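Local coordinates for xylose isomerase-like TIM barrel domain-containing protein (Thermus thermophilus, PDB 3AYV) that is of unknown function but binds zinc ions in a TIM barrel and may act, like related AP endonucleases, on phosphodiester bonds in DNA, at residues Leu63-Asp67 / Pro68-Gly72; Arg71-Thr74 / Leu75-Leu78; Leu121-Arg124 / Arg125-Leu129. All coordinates share one frame; numbering follows the deposited sequence.

Contact 1 (Leu63-Asp67 / Pro68-Gly72); sequences LLSPD and PEVRG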
ATOM      1  N   LEU A  63      11.205   5.871   9.691  1.00  9.01           N
ATOM      2  CA  LEU A  63      11.158   7.055  10.556  1.00  9.49           C
ATOM      3  C   LEU A  63      11.837   6.824  11.920  1.00 10.34           C
ATOM      4  O   LEU A  63      12.262   7.787  12.581  1.00 10.76           O
ATOM      5  CB  LEU A  63       9.706   7.530  10.765  1.00 10.22           C
ATOM      6  CG  LEU A  63       9.019   8.128   9.525  1.00  8.90           C
ATOM      7  CD1 LEU A  63       7.540   8.403   9.860  1.00 10.96           C
ATOM      8  CD2 LEU A  63       9.749   9.440   9.101  1.00 12.33           C
ATOM      9  N   LEU A  64      11.929   5.563  12.317  1.00  9.93           N
ATOM     10  CA  LEU A  64      12.470   5.207  13.620  1.00  9.73           C
ATOM     11  C   LEU A  64      13.835   4.524  13.479  1.00  9.66           C
ATOM     12  O   LEU A  64      14.297   3.870  14.430  1.00 10.78           O
ATOM     13  CB  LEU A  64      11.496   4.292  14.355  1.00  9.54           C
ATOM     14  CG  LEU A  64      10.078   4.818  14.605  1.00 10.21           C
ATOM     15  CD1 LEU A  64       9.379   3.747  15.409  1.00  9.92           C
ATOM     16  CD2 LEU A  64      10.101   6.183  15.370  1.00  9.94           C
ATOM     17  N   SER A  65      14.459   4.656  12.307  1.00  9.00           N
ATOM     18  CA  SER A  65      15.826   4.152  12.120  1.00  9.96           C
ATOM     19  C   SER A  65      16.793   4.655  13.228  1.00 10.89           C
ATOM     20  O   SER A  65      16.777   5.848  13.587  1.00 10.52           O
ATOM     21  CB  SER A  65      16.395   4.623  10.778  1.00  9.35           C
ATOM     22  OG  SER A  65      17.699   4.043  10.578  1.00 10.95           O
ATOM     23  N   PRO A  66      17.689   3.770  13.719  1.00 11.94           N
ATOM     24  CA  PRO A  66      18.739   4.274  14.626  1.00 12.62           C
ATOM     25  C   PRO A  66      19.722   5.214  13.923  1.00 12.42           C
ATOM     26  O   PRO A  66      20.452   5.959  14.596  1.00 12.42           O
ATOM     27  CB  PRO A  66      19.459   2.980  15.120  1.00 13.56           C
ATOM     28  CG  PRO A  66      19.160   1.961  14.049  1.00 13.55           C
ATOM     29  CD  PRO A  66      17.729   2.303  13.569  1.00 11.80           C
ATOM     30  N   ASP A  67      19.708   5.232  12.589  1.00 11.81           N
ATOM     31  CA  ASP A  67      20.577   6.119  11.813  1.00 12.59           C
ATOM     32  C   ASP A  67      19.835   7.452  11.610  1.00 12.84           C
ATOM     33  O   ASP A  67      18.799   7.480  10.930  1.00 11.95           O
ATOM     34  CB  ASP A  67      20.918   5.473  10.467  1.00 12.51           C
ATOM     35  CG  ASP A  67      21.969   6.243   9.685  1.00 15.80           C
ATOM     36  OD1 ASP A  67      21.872   7.488   9.577  1.00 17.70           O
ATOM     37  OD2 ASP A  67      22.906   5.604   9.170  1.00 13.00           O
ATOM     38  N   PRO A  68      20.378   8.554  12.154  1.00 13.26           N
ATOM     39  CA  PRO A  68      19.633   9.820  12.044  1.00 13.48           C
ATOM     40  C   PRO A  68      19.480  10.299  10.606  1.00 13.21           C
ATOM     41  O   PRO A  68      18.480  10.984  10.297  1.00 12.55           O
ATOM     42  CB  PRO A  68      20.470  10.845  12.838  1.00 14.49           C
ATOM     43  CG  PRO A  68      21.691  10.108  13.382  1.00 15.76           C
ATOM     44  CD  PRO A  68      21.595   8.654  13.005  1.00 13.98           C
ATOM     45  N   GLU A  69      20.451  10.009   9.740  1.00 12.99           N
ATOM     46  CA  GLU A  69      20.347  10.433   8.332  1.00 13.67           C
ATOM     47  C   GLU A  69      19.236   9.678   7.598  1.00 12.20           C
ATOM     48  O   GLU A  69      18.554  10.236   6.734  1.00 11.27           O
ATOM     49  CB  GLU A  69      21.663  10.289   7.574  1.00 14.02           C
ATOM     50  CG  GLU A  69      22.709  11.333   7.960  1.00 21.89           C
ATOM     51  CD  GLU A  69      23.855  11.420   6.945  1.00 30.53           C
ATOM     52  OE1 GLU A  69      23.601  11.681   5.744  1.00 35.07           O
ATOM     53  OE2 GLU A  69      25.026  11.226   7.353  1.00 36.25           O
ATOM     54  N   VAL A  70      19.062   8.408   7.941  1.00 10.88           N
ATOM     55  CA  VAL A  70      17.935   7.636   7.412  1.00 11.11           C
ATOM     56  C   VAL A  70      16.588   8.212   7.879  1.00 10.85           C
ATOM     57  O   VAL A  70      15.654   8.300   7.096  1.00 11.04           O
ATOM     58  CB  VAL A  70      18.046   6.149   7.795  1.00 11.05           C
ATOM     59  CG1 VAL A  70      16.783   5.384   7.446  1.00 11.55           C
ATOM     60  CG2 VAL A  70      19.283   5.512   7.073  1.00 11.65           C
ATOM     61  N   ARG A  71      16.496   8.593   9.149  1.00 10.88           N
ATOM     62  CA  ARG A  71      15.244   9.204   9.650  1.00 10.81           C
ATOM     63  C   ARG A  71      14.919  10.471   8.867  1.00 12.21           C
ATOM     64  O   ARG A  71      13.775  10.674   8.492  1.00 12.25           O
ATOM     65  CB  ARG A  71      15.359   9.549  11.128  1.00 11.16           C
ATOM     66  CG  ARG A  71      15.525   8.318  12.047  1.00 12.05           C
ATOM     67  CD  ARG A  71      15.128   8.622  13.516  1.00 15.47           C
ATOM     68  NE  ARG A  71      15.941   9.668  14.149  1.00 13.81           N
ATOM     69  CZ  ARG A  71      17.092   9.440  14.800  1.00 18.55           C
ATOM     70  NH1 ARG A  71      17.612   8.209  14.889  1.00 15.98           N
ATOM     71  NH2 ARG A  71      17.744  10.452  15.359  1.00 16.53           N
ATOM     72  N   GLY A  72      15.932  11.317   8.670  1.00 11.31           N
ATOM     73  CA  GLY A  72      15.801  12.571   7.914  1.00 12.96           C
ATOM     74  C   GLY A  72      15.361  12.335   6.471  1.00 12.71           C
ATOM     75  O   GLY A  72      14.422  12.974   5.961  1.00 12.10           O
TER
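The backbone of Leu-63 to Asp-67 turns without a break into the first turn of a helix, and Arg-71 N donates to Asp-67 O at 3.1 Å. The side chain of Arg-71 then folds back over the loop. Its chain bends at chi3 (-61°) and brings NH1 to Ser-65 O at 2.8 Å. The bond is nearly straight, 163° at the hydrogen. It lies in the carbonyl plane and close to the guanidinium plane, so the carbonyl meets the guanidinium at its edge. One face of the same group lies over Pro-68 CA. Arg-71 CD passes 3.1 Å from Leu-63 O.

Asp-67 is the N-cap of helix 68-87, which follows strand 52-55 in the TIM barrel. With CG anti to the backbone N (chi1 -172°), its carboxylate swings over the open end of the helix. OD1 takes two weak bonds, from Glu-69 N at 2.9 Å and from Val-70 N at 3.4 Å. The negative carboxylate beside the N-terminal end probably suits the helix dipole.

Ser-65 holds the backbone of this residue: its OG accepts from Asp-67 N at 3.1 Å, which makes an ST turn ending on the cap residue. Ser-65 is also pressed against Val-70, through both CB and OG. Ser-65 CB and Val-70 CG1 are 3.4 Å apart, tighter than usual for two carbons. The valine's second branch, CG2, lies 3.8 Å from Asp-67 CB, and the two side chains cross at about a right angle. Leu-63 and Leu-64 pack on Ala-118 of helix 112-118, and Leu-63 also on Thr-74 and Leu-75 of helix 68-87.

Contact 2 (Arg71-Thr74 / Leu75-Leu78); sequences RGLT and LRRL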
ATOM      1  N   ARG A  71      16.496   8.593   9.149  1.00 10.88           N
ATOM      2  CA  ARG A  71      15.244   9.204   9.650  1.00 10.81           C
ATOM      3  C   ARG A  71      14.919  10.471   8.867  1.00 12.21           C
ATOM      4  O   ARG A  71      13.775  10.674   8.492  1.00 12.25           O
ATOM      5  CB  ARG A  71      15.359   9.549  11.128  1.00 11.16           C
ATOM      6  CG  ARG A  71      15.525   8.318  12.047  1.00 12.05           C
ATOM      7  CD  ARG A  71      15.128   8.622  13.516  1.00 15.47           C
ATOM      8  NE  ARG A  71      15.941   9.668  14.149  1.00 13.81           N
ATOM      9  CZ  ARG A  71      17.092   9.440  14.800  1.00 18.55           C
ATOM     10  NH1 ARG A  71      17.612   8.209  14.889  1.00 15.98           N
ATOM     11  NH2 ARG A  71      17.744  10.452  15.359  1.00 16.53           N
ATOM     12  N   GLY A  72      15.932  11.317   8.670  1.00 11.31           N
ATOM     13  CA  GLY A  72      15.801  12.571   7.914  1.00 12.96           C
ATOM     14  C   GLY A  72      15.361  12.335   6.471  1.00 12.71           C
ATOM     15  O   GLY A  72      14.422  12.974   5.961  1.00 12.10           O
ATOM     16  N   LEU A  73      16.053  11.415   5.802  1.00 12.10           N
ATOM     17  CA  LEU A  73      15.730  11.037   4.427  1.00 12.11           C
ATOM     18  C   LEU A  73      14.292  10.490   4.300  1.00 11.53           C
ATOM     19  O   LEU A  73      13.545  10.846   3.351  1.00 10.56           O
ATOM     20  CB  LEU A  73      16.740   9.996   3.915  1.00 11.02           C
ATOM     21  CG  LEU A  73      16.450   9.500   2.491  1.00 13.16           C
ATOM     22  CD1 LEU A  73      16.660  10.584   1.372  1.00 14.11           C
ATOM     23  CD2 LEU A  73      17.269   8.238   2.181  1.00 13.96           C
ATOM     24  N   THR A  74      13.920   9.627   5.254  1.00 10.16           N
ATOM     25  CA  THR A  74      12.590   9.008   5.271  1.00 10.14           C
ATOM     26  C   THR A  74      11.501  10.087   5.346  1.00 10.97           C
ATOM     27  O   THR A  74      10.538  10.062   4.572  1.00 10.44           O
ATOM     28  CB  THR A  74      12.421   8.021   6.459  1.00  9.82           C
ATOM     29  OG1 THR A  74      13.422   6.993   6.343  1.00  9.56           O
ATOM     30  CG2 THR A  74      11.058   7.329   6.402  1.00 10.26           C
ATOM     31  N   LEU A  75      11.677  11.018   6.276  1.00 10.74           N
ATOM     32  CA  LEU A  75      10.726  12.121   6.388  1.00 12.03           C
ATOM     33  C   LEU A  75      10.629  12.914   5.081  1.00 11.98           C
ATOM     34  O   LEU A  75       9.502  13.157   4.603  1.00 12.21           O
ATOM     35  CB  LEU A  75      11.050  13.023   7.583  1.00 12.54           C
ATOM     36  CG  LEU A  75      10.027  14.130   7.884  1.00 14.30           C
ATOM     37  CD1 LEU A  75       8.636  13.519   8.152  1.00 12.12           C
ATOM     38  CD2 LEU A  75      10.527  14.955   9.087  1.00 16.15           C
ATOM     39  N   ARG A  76      11.778  13.276   4.495  1.00 12.22           N
ATOM     40  CA  ARG A  76      11.794  14.009   3.206  1.00 13.53           C
ATOM     41  C   ARG A  76      11.099  13.229   2.083  1.00 13.35           C
ATOM     42  O   ARG A  76      10.308  13.806   1.302  1.00 12.84           O
ATOM     43  CB  ARG A  76      13.221  14.422   2.795  1.00 13.38           C
ATOM     44  CG  ARG A  76      13.860  15.493   3.675  1.00 17.78           C
ATOM     45  CD  ARG A  76      15.224  16.024   3.119  1.00 23.33           C
ATOM     46  NE  ARG A  76      16.263  15.012   2.844  1.00 24.79           N
ATOM     47  CZ  ARG A  76      17.170  14.591   3.737  1.00 23.43           C
ATOM     48  NH1 ARG A  76      17.161  15.035   4.987  1.00 24.55           N
ATOM     49  NH2 ARG A  76      18.071  13.687   3.389  1.00 25.02           N
ATOM     50  N   ARG A  77      11.362  11.919   2.014  1.00 12.41           N
ATOM     51  CA  ARG A  77      10.744  11.042   1.013  1.00 12.91           C
ATOM     52  C   ARG A  77       9.205  10.972   1.136  1.00 13.65           C
ATOM     53  O   ARG A  77       8.476  11.028   0.103  1.00 13.58           O
ATOM     54  CB  ARG A  77      11.331   9.622   1.103  1.00 13.26           C
ATOM     55  CG  ARG A  77      12.773   9.505   0.587  1.00 13.52           C
ATOM     56  CD  ARG A  77      12.806   9.499  -0.913  1.00 17.38           C
ATOM     57  NE  ARG A  77      14.139   9.264  -1.485  1.00 16.49           N
ATOM     58  CZ  ARG A  77      14.839  10.156  -2.174  1.00 18.44           C
ATOM     59  NH1 ARG A  77      14.368  11.391  -2.366  1.00 19.95           N
ATOM     60  NH2 ARG A  77      16.009   9.809  -2.688  1.00 16.82           N
ATOM     61  N   LEU A  78       8.705  10.812   2.368  1.00 12.46           N
ATOM     62  CA  LEU A  78       7.266  10.746   2.580  1.00 12.45           C
ATOM     63  C   LEU A  78       6.576  12.092   2.248  1.00 13.06           C
ATOM     64  O   LEU A  78       5.560  12.112   1.555  1.00 12.82           O
ATOM     65  CB  LEU A  78       6.930  10.324   4.017  1.00 12.63           C
ATOM     66  CG  LEU A  78       7.410   8.905   4.369  1.00 11.80           C
ATOM     67  CD1 LEU A  78       7.037   8.620   5.808  1.00 11.10           C
ATOM     68  CD2 LEU A  78       6.754   7.856   3.433  1.00 13.70           C
TER
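The guanidinium of Arg-77 has Leu-73 CD1 over the centre of one face, with CD1 4.0 Å from CZ. The Arg-76 guanidinium also lies flat against the preceding turn. Gly-72 O and Leu-73 CA sit over one of its faces, both offset toward the rim, and NH2 comes 3.7 Å from Leu-73 CA. A bend at chi3 (-55°) turns the Arg-76 chain back along the helix. Leu-73 thus meets two arginines: CD1 is 4.0 Å from Arg-76 NH2 as well.

All this happens within helix 68-87, the helix of the beta-alpha-beta unit that links barrel strands 52-55 and 92-96. Four successive i to i+4 backbone bonds run through it, from Leu-75 N to Arg-71 O up to Leu-78 N to Thr-74 O. Arg-77 also touches Pro-32 and Leu-61 in loops. A serine in place of Arg-77 would probably leave the Leu-73 methyl without its flat cover and lose the packing on those loops.

On the buried side, Thr-74 OG1 bonds to Val-70 O and Asp-62 N. Its methyl CG2 stays 4.3 Å from Leu-78 CD1. Leu-78 CG rests 3.3 Å from Thr-74 O.

Contact 3 (Leu121-Arg124 / Arg125-Leu129); sequences LVVR and RARTL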
ATOM      1  N   LEU A 121       3.987  14.943  11.376  1.00 14.89           N
ATOM      2  CA  LEU A 121       4.154  15.873  10.225  1.00 14.75           C
ATOM      3  C   LEU A 121       3.624  15.302   8.925  1.00 14.12           C
ATOM      4  O   LEU A 121       3.151  16.037   8.057  1.00 12.19           O
ATOM      5  CB  LEU A 121       5.617  16.280  10.031  1.00 15.78           C
ATOM      6  CG  LEU A 121       6.273  17.172  11.091  1.00 21.06           C
ATOM      7  CD1 LEU A 121       7.721  17.458  10.666  1.00 24.45           C
ATOM      8  CD2 LEU A 121       5.493  18.490  11.392  1.00 24.34           C
ATOM      9  N   VAL A 122       3.728  13.979   8.782  1.00 12.08           N
ATOM     10  CA  VAL A 122       3.247  13.316   7.583  1.00 11.97           C
ATOM     11  C   VAL A 122       1.722  13.311   7.524  1.00 11.75           C
ATOM     12  O   VAL A 122       1.141  13.640   6.482  1.00 12.28           O
ATOM     13  CB  VAL A 122       3.789  11.876   7.497  1.00 10.63           C
ATOM     14  CG1 VAL A 122       3.392  11.229   6.164  1.00 10.33           C
ATOM     15  CG2 VAL A 122       5.293  11.942   7.631  1.00 12.65           C
ATOM     16  N   VAL A 123       1.077  12.961   8.636  1.00 12.46           N
ATOM     17  CA  VAL A 123      -0.389  13.008   8.721  1.00 13.07           C
ATOM     18  C   VAL A 123      -0.888  14.453   8.484  1.00 13.46           C
ATOM     19  O   VAL A 123      -1.891  14.669   7.780  1.00 12.04           O
ATOM     20  CB  VAL A 123      -0.887  12.465  10.076  1.00 13.56           C
ATOM     21  CG1 VAL A 123      -2.406  12.660  10.253  1.00 14.66           C
ATOM     22  CG2 VAL A 123      -0.576  10.954  10.145  1.00 13.48           C
ATOM     23  N   ARG A 124      -0.181  15.417   9.069  1.00 13.03           N
ATOM     24  CA  ARG A 124      -0.571  16.824   8.917  1.00 14.39           C
ATOM     25  C   ARG A 124      -0.464  17.267   7.460  1.00 13.74           C
ATOM     26  O   ARG A 124      -1.376  17.957   6.946  1.00 13.70           O
ATOM     27  CB  ARG A 124       0.233  17.734   9.853  1.00 15.30           C
ATOM     28  CG  ARG A 124      -0.086  17.521  11.349  1.00 18.13           C
ATOM     29  CD  ARG A 124       0.947  18.260  12.228  1.00 25.09           C
ATOM     30  NE  ARG A 124       1.011  19.687  11.897  1.00 32.22           N
ATOM     31  CZ  ARG A 124       1.736  20.591  12.558  1.00 36.83           C
ATOM     32  NH1 ARG A 124       2.489  20.230  13.594  1.00 38.03           N
ATOM     33  NH2 ARG A 124       1.710  21.868  12.181  1.00 38.07           N
ATOM     34  N   ARG A 125       0.605  16.850   6.773  1.00 12.52           N
ATOM     35  CA  ARG A 125       0.801  17.211   5.358  1.00 12.68           C
ATOM     36  C   ARG A 125      -0.290  16.592   4.480  1.00 12.84           C
ATOM     37  O   ARG A 125      -0.825  17.257   3.582  1.00 13.81           O
ATOM     38  CB  ARG A 125       2.218  16.811   4.848  1.00 11.79           C
ATOM     39  CG  ARG A 125       2.560  17.290   3.423  1.00 16.01           C
ATOM     40  CD  ARG A 125       2.417  18.831   3.285  1.00 19.87           C
ATOM     41  NE  ARG A 125       2.876  19.334   1.975  1.00 25.45           N
ATOM     42  CZ  ARG A 125       2.309  20.340   1.303  1.00 28.69           C
ATOM     43  NH1 ARG A 125       1.239  20.963   1.790  1.00 29.89           N
ATOM     44  NH2 ARG A 125       2.790  20.715   0.121  1.00 27.44           N
ATOM     45  N   ALA A 126      -0.582  15.316   4.718  1.00 12.28           N
ATOM     46  CA  ALA A 126      -1.664  14.610   4.022  1.00 12.96           C
ATOM     47  C   ALA A 126      -3.012  15.337   4.210  1.00 13.52           C
ATOM     48  O   ALA A 126      -3.770  15.543   3.241  1.00 13.70           O
ATOM     49  CB  ALA A 126      -1.745  13.152   4.523  1.00 13.43           C
ATOM     50  N   ARG A 127      -3.262  15.779   5.436  1.00 13.51           N
ATOM     51  CA  ARG A 127      -4.510  16.482   5.759  1.00 15.03           C
ATOM     52  C   ARG A 127      -4.588  17.797   4.977  1.00 15.21           C
ATOM     53  O   ARG A 127      -5.614  18.077   4.320  1.00 15.30           O
ATOM     54  CB  ARG A 127      -4.618  16.706   7.268  1.00 15.43           C
ATOM     55  CG  ARG A 127      -5.887  17.414   7.698  1.00 18.71           C
ATOM     56  CD  ARG A 127      -6.280  17.149   9.153  1.00 27.24           C
ATOM     57  NE  ARG A 127      -5.157  17.228  10.070  1.00 35.28           N
ATOM     58  CZ  ARG A 127      -4.733  16.235  10.854  1.00 36.99           C
ATOM     59  NH1 ARG A 127      -5.340  15.047  10.874  1.00 39.27           N
ATOM     60  NH2 ARG A 127      -3.684  16.442  11.624  1.00 38.51           N
ATOM     61  N   THR A 128      -3.507  18.574   5.001  1.00 15.27           N
ATOM     62  CA  THR A 128      -3.434  19.838   4.233  1.00 15.50           C
ATOM     63  C   THR A 128      -3.716  19.642   2.745  1.00 16.58           C
ATOM     64  O   THR A 128      -4.500  20.401   2.131  1.00 16.36           O
ATOM     65  CB  THR A 128      -2.063  20.541   4.430  1.00 15.09           C
ATOM     66  OG1 THR A 128      -1.936  20.913   5.801  1.00 15.21           O
ATOM     67  CG2 THR A 128      -1.926  21.785   3.511  1.00 16.19           C
ATOM     68  N   LEU A 129      -3.115  18.595   2.176  1.00 15.47           N
ATOM     69  CA  LEU A 129      -3.277  18.254   0.766  1.00 16.08           C
ATOM     70  C   LEU A 129      -4.586  17.565   0.359  1.00 15.71           C
ATOM     71  O   LEU A 129      -4.891  17.466  -0.833  1.00 16.09           O
ATOM     72  CB  LEU A 129      -2.050  17.439   0.278  1.00 14.83           C
ATOM     73  CG  LEU A 129      -0.719  18.204   0.282  1.00 15.51           C
ATOM     74  CD1 LEU A 129       0.489  17.208   0.137  1.00 16.16           C
ATOM     75  CD2 LEU A 129      -0.638  19.282  -0.815  1.00 18.83           C
TER
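Arg-127 reaches back along helix 120-129, the helix that leads into barrel strand 132-136. Its CB lies 3.4 Å from Val-123 O, the same oxygen that accepts from Arg-127 N. CG is anti to the backbone N (chi1 -179°), and the chain bends at chi3 (44°), which returns the guanidinium to the preceding turn. Val-123 O lies over one of its faces. The two terminal nitrogens part. NH1 comes 3.8 Å from Val-123 CG1 and makes a salt bridge with Glu-156 OE1. NH2 lies 3.8 Å from Arg-124 CG. The aliphatic part of Arg-124 therefore meets the charged group, while the charged atoms of the two arginines stay apart, 5.7 Å from Arg-124 NE to Arg-127 NH2.

Arg-125 leaves the helix on another side. Its NH2 forms a salt bridge with Asp-83, tying this helix to helix 68-87. One face of its guanidinium takes Leu-129 CD2, offset toward the rim, and Thr-128 CG2 sits at the edge. Toward the barrel, Val-123 and Ala-126 pack on Leu-133 of strand 132-136.

Near the C-terminal end, Arg-124 O accepts twice from Thr-128. The backbone N approaches at 3.0 Å, and OG1 comes from the opposite face of the carbonyl plane at 3.2 Å.

In the fold
Contact 1 is the loop and first turn of helix 68-87, and contact 2 continues along that helix. They share Arg-71 and Gly-72, and their centres are 8 Å apart. Leu-63 joins them: its N lies 3.6 Å from Thr-74 CG2, and its CD1 4.1 Å from Leu-78 CD1. Contact 3 is on neighbouring helix 120-129, its centre 14 Å from that of contact 2. The two meet where Leu-75 CD1 touches Val-122 CG2 at 3.7 Å. Contacts 1 and 3 do not touch. None of the three includes a zinc ligand. Leu-78 comes nearest, its side chain about 8 Å from those of His-55 and His-96, ligands of one zinc ion, and about 11 Å from a bound zinc.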